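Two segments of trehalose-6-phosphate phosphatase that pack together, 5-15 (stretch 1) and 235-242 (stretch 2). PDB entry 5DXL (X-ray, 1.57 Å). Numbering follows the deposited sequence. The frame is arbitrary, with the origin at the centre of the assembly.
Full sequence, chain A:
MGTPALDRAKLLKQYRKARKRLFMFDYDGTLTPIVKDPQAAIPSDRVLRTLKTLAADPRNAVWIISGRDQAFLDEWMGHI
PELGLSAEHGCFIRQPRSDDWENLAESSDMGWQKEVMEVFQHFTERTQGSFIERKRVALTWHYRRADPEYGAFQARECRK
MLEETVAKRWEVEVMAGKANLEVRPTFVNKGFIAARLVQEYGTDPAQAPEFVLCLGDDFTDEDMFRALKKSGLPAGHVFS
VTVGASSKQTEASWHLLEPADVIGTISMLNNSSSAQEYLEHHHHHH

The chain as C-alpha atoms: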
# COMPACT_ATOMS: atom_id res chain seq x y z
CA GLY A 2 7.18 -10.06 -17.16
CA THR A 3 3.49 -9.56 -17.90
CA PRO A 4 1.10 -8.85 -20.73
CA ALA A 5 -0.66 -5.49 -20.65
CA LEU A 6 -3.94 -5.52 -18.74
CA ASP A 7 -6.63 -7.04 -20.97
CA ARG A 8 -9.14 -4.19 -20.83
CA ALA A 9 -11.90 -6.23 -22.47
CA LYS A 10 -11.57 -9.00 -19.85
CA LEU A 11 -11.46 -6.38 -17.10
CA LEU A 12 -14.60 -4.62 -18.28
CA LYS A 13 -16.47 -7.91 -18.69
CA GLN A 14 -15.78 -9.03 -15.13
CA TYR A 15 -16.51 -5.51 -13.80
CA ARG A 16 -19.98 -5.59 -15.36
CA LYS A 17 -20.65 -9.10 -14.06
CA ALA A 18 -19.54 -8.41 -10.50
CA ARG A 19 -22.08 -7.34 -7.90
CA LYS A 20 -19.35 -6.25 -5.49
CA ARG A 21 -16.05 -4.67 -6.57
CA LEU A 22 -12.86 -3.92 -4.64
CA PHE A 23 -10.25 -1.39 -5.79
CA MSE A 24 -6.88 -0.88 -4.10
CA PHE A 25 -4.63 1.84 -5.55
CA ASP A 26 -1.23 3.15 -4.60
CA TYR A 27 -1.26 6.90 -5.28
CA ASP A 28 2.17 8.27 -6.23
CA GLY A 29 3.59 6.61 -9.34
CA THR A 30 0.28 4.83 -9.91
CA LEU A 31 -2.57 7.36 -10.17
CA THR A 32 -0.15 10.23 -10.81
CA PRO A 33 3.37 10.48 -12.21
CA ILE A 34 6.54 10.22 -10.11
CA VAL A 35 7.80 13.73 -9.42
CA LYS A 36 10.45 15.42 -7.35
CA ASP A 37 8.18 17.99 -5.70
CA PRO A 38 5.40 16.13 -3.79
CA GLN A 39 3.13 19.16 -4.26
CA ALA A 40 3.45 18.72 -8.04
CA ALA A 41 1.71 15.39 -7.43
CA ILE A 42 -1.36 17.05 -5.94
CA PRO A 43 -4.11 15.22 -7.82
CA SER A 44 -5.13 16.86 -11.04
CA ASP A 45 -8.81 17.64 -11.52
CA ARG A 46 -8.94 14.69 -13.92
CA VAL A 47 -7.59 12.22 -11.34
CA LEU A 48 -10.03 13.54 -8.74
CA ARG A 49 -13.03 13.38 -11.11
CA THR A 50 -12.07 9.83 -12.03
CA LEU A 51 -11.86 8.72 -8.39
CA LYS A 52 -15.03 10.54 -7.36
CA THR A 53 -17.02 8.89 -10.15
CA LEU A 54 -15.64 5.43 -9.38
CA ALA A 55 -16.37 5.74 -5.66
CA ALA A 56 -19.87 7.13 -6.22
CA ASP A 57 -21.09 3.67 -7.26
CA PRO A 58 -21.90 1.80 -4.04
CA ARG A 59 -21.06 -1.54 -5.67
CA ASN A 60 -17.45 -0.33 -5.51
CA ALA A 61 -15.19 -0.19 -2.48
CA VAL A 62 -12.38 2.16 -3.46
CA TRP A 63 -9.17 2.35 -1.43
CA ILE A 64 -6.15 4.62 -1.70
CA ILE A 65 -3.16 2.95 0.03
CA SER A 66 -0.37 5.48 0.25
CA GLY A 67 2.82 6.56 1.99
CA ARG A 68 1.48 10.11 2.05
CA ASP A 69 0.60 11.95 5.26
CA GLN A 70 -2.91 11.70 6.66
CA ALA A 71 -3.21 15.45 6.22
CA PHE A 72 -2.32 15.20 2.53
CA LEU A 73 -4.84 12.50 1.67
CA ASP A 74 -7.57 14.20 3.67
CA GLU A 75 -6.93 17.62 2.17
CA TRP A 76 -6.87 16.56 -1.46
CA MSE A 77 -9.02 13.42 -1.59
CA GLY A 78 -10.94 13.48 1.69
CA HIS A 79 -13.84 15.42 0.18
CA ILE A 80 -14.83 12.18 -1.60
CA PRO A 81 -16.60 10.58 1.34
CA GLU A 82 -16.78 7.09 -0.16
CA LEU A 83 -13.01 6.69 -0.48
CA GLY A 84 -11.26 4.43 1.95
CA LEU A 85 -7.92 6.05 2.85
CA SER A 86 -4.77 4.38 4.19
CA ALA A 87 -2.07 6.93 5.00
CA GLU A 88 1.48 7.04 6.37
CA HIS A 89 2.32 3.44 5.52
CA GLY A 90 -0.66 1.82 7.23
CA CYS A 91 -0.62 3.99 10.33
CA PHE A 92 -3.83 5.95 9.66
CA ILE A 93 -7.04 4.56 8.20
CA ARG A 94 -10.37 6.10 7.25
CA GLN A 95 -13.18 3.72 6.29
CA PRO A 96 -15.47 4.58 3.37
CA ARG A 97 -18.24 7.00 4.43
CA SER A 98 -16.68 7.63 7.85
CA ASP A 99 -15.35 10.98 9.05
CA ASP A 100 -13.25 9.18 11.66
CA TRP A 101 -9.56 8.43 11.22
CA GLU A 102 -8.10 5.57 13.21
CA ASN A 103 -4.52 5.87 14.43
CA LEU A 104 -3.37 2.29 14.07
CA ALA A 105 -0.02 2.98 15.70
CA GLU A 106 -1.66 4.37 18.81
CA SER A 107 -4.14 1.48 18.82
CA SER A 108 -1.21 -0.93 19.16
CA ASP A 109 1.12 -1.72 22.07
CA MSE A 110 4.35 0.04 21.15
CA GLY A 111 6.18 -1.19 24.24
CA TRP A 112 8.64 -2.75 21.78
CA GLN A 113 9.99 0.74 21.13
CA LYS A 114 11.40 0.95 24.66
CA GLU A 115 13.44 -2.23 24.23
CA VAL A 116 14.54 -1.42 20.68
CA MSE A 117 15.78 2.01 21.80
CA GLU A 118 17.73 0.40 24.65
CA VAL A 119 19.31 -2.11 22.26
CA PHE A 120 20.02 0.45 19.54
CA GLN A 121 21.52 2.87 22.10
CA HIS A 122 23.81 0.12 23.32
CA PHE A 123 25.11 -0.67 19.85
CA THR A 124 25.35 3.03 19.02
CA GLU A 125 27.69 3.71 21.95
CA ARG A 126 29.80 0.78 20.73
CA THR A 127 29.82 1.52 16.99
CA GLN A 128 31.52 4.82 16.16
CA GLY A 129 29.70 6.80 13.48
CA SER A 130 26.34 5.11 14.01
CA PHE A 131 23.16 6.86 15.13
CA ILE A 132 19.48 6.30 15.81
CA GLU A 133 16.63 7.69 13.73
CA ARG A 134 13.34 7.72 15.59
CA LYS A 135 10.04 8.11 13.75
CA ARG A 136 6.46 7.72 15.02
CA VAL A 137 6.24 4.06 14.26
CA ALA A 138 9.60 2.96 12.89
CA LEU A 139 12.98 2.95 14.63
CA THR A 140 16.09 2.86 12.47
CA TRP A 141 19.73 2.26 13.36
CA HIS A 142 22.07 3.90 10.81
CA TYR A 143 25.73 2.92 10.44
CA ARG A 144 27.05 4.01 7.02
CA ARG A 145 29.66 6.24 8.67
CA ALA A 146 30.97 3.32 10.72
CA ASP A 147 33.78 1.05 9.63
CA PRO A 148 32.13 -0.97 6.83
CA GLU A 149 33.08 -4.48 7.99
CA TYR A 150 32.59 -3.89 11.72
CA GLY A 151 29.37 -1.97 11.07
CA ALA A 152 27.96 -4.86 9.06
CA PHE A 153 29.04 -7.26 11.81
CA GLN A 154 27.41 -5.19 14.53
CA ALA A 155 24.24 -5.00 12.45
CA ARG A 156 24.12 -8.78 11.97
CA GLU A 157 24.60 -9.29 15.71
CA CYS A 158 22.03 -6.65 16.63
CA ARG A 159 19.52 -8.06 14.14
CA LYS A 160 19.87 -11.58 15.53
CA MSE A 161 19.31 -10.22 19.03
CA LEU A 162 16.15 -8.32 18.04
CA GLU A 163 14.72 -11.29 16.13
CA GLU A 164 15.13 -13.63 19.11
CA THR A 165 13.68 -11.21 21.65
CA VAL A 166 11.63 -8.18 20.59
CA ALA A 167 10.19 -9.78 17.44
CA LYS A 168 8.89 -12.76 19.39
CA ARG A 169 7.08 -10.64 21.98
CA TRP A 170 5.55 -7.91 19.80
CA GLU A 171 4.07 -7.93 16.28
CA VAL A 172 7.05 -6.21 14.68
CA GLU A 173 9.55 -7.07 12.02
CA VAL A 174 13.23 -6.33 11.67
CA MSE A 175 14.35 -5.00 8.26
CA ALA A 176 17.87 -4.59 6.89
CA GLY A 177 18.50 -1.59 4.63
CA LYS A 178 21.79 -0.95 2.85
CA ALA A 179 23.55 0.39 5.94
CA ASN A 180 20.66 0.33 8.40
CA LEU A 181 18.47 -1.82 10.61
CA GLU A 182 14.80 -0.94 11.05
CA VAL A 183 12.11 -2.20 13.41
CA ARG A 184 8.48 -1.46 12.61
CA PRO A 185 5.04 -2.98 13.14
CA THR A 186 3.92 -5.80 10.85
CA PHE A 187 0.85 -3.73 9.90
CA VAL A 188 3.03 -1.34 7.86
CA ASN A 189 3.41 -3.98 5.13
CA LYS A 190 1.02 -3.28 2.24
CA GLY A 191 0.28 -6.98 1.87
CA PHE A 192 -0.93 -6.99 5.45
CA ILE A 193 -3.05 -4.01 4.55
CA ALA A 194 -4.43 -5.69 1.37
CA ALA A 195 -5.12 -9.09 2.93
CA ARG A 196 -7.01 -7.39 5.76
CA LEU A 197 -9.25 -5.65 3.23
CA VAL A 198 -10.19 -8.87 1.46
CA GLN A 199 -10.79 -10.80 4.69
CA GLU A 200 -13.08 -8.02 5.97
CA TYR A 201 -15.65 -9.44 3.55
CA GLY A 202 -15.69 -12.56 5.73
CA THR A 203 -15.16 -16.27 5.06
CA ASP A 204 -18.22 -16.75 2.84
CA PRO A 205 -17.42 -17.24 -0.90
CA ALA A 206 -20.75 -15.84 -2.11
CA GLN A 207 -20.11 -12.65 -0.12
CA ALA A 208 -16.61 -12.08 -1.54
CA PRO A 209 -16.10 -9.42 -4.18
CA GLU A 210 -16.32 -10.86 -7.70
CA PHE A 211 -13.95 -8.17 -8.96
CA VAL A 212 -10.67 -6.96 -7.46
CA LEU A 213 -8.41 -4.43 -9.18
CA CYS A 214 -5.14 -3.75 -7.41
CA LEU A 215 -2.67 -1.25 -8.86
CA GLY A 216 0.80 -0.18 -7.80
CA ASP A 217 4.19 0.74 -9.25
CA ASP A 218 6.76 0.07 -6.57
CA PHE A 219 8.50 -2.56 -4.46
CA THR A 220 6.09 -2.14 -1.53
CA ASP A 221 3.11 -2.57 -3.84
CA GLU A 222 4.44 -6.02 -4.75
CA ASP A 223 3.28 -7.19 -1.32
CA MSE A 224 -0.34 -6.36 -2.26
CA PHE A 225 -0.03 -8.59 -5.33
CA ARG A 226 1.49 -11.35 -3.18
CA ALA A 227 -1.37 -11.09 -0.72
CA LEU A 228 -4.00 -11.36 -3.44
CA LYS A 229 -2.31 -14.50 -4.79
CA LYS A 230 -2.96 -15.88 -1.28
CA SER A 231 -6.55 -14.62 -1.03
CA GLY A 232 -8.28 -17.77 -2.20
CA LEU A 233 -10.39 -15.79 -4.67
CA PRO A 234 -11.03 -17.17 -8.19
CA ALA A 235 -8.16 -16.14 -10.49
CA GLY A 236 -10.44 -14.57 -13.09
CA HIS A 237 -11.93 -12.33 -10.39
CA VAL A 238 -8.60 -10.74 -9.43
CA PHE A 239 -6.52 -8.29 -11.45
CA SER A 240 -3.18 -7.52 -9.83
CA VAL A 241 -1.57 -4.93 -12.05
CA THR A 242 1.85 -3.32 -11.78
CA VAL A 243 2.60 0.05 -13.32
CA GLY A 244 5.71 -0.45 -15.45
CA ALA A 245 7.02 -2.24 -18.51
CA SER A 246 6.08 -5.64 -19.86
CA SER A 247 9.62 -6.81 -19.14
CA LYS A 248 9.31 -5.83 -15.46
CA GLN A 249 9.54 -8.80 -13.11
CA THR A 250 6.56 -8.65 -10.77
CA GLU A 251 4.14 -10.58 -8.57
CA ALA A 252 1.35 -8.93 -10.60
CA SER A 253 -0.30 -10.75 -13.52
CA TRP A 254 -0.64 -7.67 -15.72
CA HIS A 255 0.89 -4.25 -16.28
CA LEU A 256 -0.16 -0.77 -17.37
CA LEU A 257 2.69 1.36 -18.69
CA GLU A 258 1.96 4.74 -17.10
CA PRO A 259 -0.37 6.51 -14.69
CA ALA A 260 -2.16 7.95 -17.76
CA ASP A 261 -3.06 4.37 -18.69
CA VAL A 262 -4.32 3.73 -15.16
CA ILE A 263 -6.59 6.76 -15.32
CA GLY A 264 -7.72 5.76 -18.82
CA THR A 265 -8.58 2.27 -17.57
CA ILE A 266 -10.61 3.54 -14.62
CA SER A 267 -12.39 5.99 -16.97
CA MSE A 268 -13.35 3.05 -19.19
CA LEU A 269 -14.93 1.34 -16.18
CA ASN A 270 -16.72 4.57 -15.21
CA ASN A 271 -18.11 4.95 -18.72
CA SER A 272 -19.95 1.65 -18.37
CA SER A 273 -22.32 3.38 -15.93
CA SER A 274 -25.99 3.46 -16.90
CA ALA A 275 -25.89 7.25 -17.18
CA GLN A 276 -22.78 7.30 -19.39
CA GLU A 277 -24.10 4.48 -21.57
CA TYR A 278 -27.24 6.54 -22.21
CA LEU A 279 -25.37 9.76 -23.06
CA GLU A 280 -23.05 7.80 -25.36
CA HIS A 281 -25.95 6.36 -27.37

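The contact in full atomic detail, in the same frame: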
# COMPACT_ATOMS: atom_id res chain seq x y z
N ALA A 5 0.12 -6.65 -21.06
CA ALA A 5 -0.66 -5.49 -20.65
C ALA A 5 -2.04 -5.94 -20.20
O ALA A 5 -2.59 -6.91 -20.72
CB ALA A 5 -0.75 -4.49 -21.80
N LEU A 6 -2.60 -5.23 -19.22
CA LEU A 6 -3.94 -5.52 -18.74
C LEU A 6 -4.93 -5.66 -19.90
O LEU A 6 -5.04 -4.76 -20.73
CB LEU A 6 -4.39 -4.43 -17.78
CG LEU A 6 -5.78 -4.58 -17.15
CD1 LEU A 6 -5.88 -5.86 -16.33
CD2 LEU A 6 -6.06 -3.35 -16.29
N ASP A 7 -5.61 -6.80 -19.95
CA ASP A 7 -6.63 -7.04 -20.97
C ASP A 7 -7.89 -6.25 -20.61
O ASP A 7 -8.68 -6.67 -19.77
CB ASP A 7 -6.92 -8.54 -21.05
CG ASP A 7 -7.86 -8.91 -22.19
OD1 ASP A 7 -8.70 -8.08 -22.59
OD2 ASP A 7 -7.74 -10.05 -22.68
N ARG A 8 -8.06 -5.09 -21.23
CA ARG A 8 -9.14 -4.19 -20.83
C ARG A 8 -10.52 -4.78 -21.12
O ARG A 8 -11.46 -4.52 -20.37
CB ARG A 8 -8.99 -2.85 -21.53
CG ARG A 8 -7.69 -2.14 -21.19
CD ARG A 8 -7.90 -0.66 -21.33
NE ARG A 8 -6.67 0.10 -21.19
CZ ARG A 8 -6.61 1.43 -21.29
NH1 ARG A 8 -7.73 2.12 -21.51
NH2 ARG A 8 -5.45 2.06 -21.16
N ALA A 9 -10.63 -5.58 -22.17
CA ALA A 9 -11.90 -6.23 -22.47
C ALA A 9 -12.28 -7.23 -21.38
O ALA A 9 -13.43 -7.26 -20.93
CB ALA A 9 -11.84 -6.92 -23.83
N LYS A 10 -11.32 -8.05 -20.94
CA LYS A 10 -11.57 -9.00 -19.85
C LYS A 10 -11.92 -8.27 -18.56
O LYS A 10 -12.79 -8.71 -17.80
CB LYS A 10 -10.35 -9.89 -19.61
CG LYS A 10 -10.19 -11.01 -20.62
CD LYS A 10 -9.06 -11.94 -20.20
CE LYS A 10 -8.90 -13.10 -21.17
NZ LYS A 10 -7.67 -13.89 -20.87
N LEU A 11 -11.22 -7.17 -18.30
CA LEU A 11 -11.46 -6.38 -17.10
C LEU A 11 -12.88 -5.84 -17.08
O LEU A 11 -13.59 -5.97 -16.07
CB LEU A 11 -10.47 -5.21 -17.03
CG LEU A 11 -10.51 -4.39 -15.74
CD1 LEU A 11 -9.81 -5.13 -14.61
CD2 LEU A 11 -9.90 -3.01 -15.96
N LEU A 12 -13.29 -5.24 -18.19
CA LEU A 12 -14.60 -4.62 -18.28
C LEU A 12 -15.70 -5.68 -18.14
O LEU A 12 -16.71 -5.46 -17.47
CB LEU A 12 -14.74 -3.87 -19.60
CG LEU A 12 -16.09 -3.19 -19.82
CD1 LEU A 12 -16.33 -2.15 -18.73
CD2 LEU A 12 -16.15 -2.57 -21.21
N LYS A 13 -15.49 -6.83 -18.77
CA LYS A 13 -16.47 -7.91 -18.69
C LYS A 13 -16.69 -8.38 -17.25
O LYS A 13 -17.84 -8.54 -16.81
CB LYS A 13 -16.04 -9.08 -19.57
CG LYS A 13 -17.08 -10.19 -19.67
CD LYS A 13 -16.55 -11.38 -20.47
CE LYS A 13 -17.61 -12.47 -20.57
NZ LYS A 13 -17.06 -13.73 -21.14
N GLN A 14 -15.62 -8.57 -16.50
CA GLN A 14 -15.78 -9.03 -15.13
C GLN A 14 -16.34 -7.91 -14.23
O GLN A 14 -17.09 -8.17 -13.31
CB GLN A 14 -14.47 -9.57 -14.57
CG GLN A 14 -14.60 -10.28 -13.23
CD GLN A 14 -15.62 -11.43 -13.25
OE1 GLN A 14 -15.88 -12.03 -14.30
NE2 GLN A 14 -16.19 -11.74 -12.10
N TYR A 15 -15.97 -6.67 -14.53
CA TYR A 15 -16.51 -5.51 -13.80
C TYR A 15 -18.03 -5.46 -13.91
O TYR A 15 -18.72 -5.31 -12.90
CB TYR A 15 -15.91 -4.20 -14.35
CG TYR A 15 -16.37 -2.93 -13.65
CD1 TYR A 15 -15.87 -2.59 -12.40
CD2 TYR A 15 -17.26 -2.06 -14.25
CE1 TYR A 15 -16.26 -1.42 -11.76
CE2 TYR A 15 -17.66 -0.89 -13.62
CZ TYR A 15 -17.15 -0.58 -12.37
OH TYR A 15 -17.56 0.59 -11.75
N ALA A 235 -9.19 -16.89 -9.77
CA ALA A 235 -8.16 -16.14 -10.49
C ALA A 235 -8.74 -15.11 -11.45
O ALA A 235 -8.21 -14.00 -11.58
CB ALA A 235 -7.24 -17.09 -11.24
N GLY A 236 -9.82 -15.47 -12.13
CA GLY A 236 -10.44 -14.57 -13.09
C GLY A 236 -11.20 -13.42 -12.45
O GLY A 236 -11.72 -12.56 -13.16
N HIS A 237 -11.27 -13.41 -11.12
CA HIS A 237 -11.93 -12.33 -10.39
C HIS A 237 -10.93 -11.27 -9.92
O HIS A 237 -11.33 -10.19 -9.47
CB HIS A 237 -12.68 -12.87 -9.16
CG HIS A 237 -13.86 -13.72 -9.48
ND1 HIS A 237 -14.21 -14.07 -10.77
CD2 HIS A 237 -14.80 -14.28 -8.68
CE1 HIS A 237 -15.30 -14.81 -10.74
NE2 HIS A 237 -15.68 -14.96 -9.49
N VAL A 238 -9.65 -11.58 -10.01
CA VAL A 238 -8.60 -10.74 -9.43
C VAL A 238 -7.65 -10.23 -10.50
O VAL A 238 -7.12 -11.02 -11.28
CB VAL A 238 -7.80 -11.49 -8.36
CG1 VAL A 238 -6.65 -10.63 -7.83
CG2 VAL A 238 -8.70 -11.93 -7.22
N PHE A 239 -7.44 -8.92 -10.52
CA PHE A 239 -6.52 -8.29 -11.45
C PHE A 239 -5.48 -7.51 -10.67
O PHE A 239 -5.71 -6.35 -10.29
CB PHE A 239 -7.27 -7.36 -12.42
CG PHE A 239 -8.35 -8.05 -13.21
CD1 PHE A 239 -9.61 -8.24 -12.66
CD2 PHE A 239 -8.11 -8.50 -14.50
CE1 PHE A 239 -10.61 -8.87 -13.39
CE2 PHE A 239 -9.10 -9.13 -15.23
CZ PHE A 239 -10.36 -9.32 -14.66
N SER A 240 -4.35 -8.16 -10.42
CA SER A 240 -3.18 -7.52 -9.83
C SER A 240 -2.34 -6.95 -10.96
O SER A 240 -1.90 -7.68 -11.85
CB SER A 240 -2.36 -8.50 -8.99
OG SER A 240 -3.04 -8.86 -7.80
N VAL A 241 -2.15 -5.64 -10.93
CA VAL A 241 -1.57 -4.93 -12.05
C VAL A 241 -0.46 -4.01 -11.59
O VAL A 241 -0.69 -3.11 -10.80
CB VAL A 241 -2.63 -4.07 -12.78
CG1 VAL A 241 -2.06 -3.48 -14.07
CG2 VAL A 241 -3.90 -4.88 -13.08
N THR A 242 0.76 -4.24 -12.07
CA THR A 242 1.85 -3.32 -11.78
C THR A 242 1.89 -2.20 -12.81
O THR A 242 1.45 -2.37 -13.94
CB THR A 242 3.22 -4.03 -11.74
OG1 THR A 242 4.20 -3.15 -11.18
CG2 THR A 242 3.68 -4.48 -13.15

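Stretch 1 is a short lead-in followed by a helix that starts at Arg8. Stretch 2 is a 3-10 turn, 235-237, that runs into a strand from Val238. The helix and strand axes approach to 10.2 Å, and their directions differ by 139°. The chain directions are therefore roughly opposed: Leu6 lies near Val241, Leu11 near Phe239 and Gln14 near His237. No hydrogen bond links the two stretches. The contact is mainly apolar and buries 352 Å² in total.

Phe239 is the centre of it. The strand alternates, so Phe239 and Val241 point toward the helix side while Val238 and Ser240 point away. With chi1 m and chi2 84°, the Phe239 ring offers one face to Leu11. Leu11 CD1 sits 3.6 Å from the ring centroid of Phe239, 15° off the normal, a CH-pi contact. The CA-CB bond of Leu11 points sideways, but its t, p rotamer brings the methyl over the ring.

Leu6, in the lead-in, points toward the strand and is also t, p. Its CD1 reaches both neighbours, lying 3.9 Å from Phe239 CD2 and 3.9 Å from Val241 CG2. One methyl thus touches two side chains on the same side of the strand.

Gln14 closes the other end. Its CB lies at the edge of the Phe239 ring, 4.1 Å from Phe239 CE1. Chi1 is t and chi2 is p, and Gln14 CG packs 3.7 Å from Gly236 O. Gln14 NE2 comes within 3.3 Å of His237 ND1, but the angle is poor for a hydrogen bond; NE2 is bonded elsewhere in the structure.

Lys10 starts toward the strand, but its extended chain leads its end away. Asp7 caps the helix: its OD1 accepts from Lys10 N at 3.1 Å, satisfying an amide in the first turn.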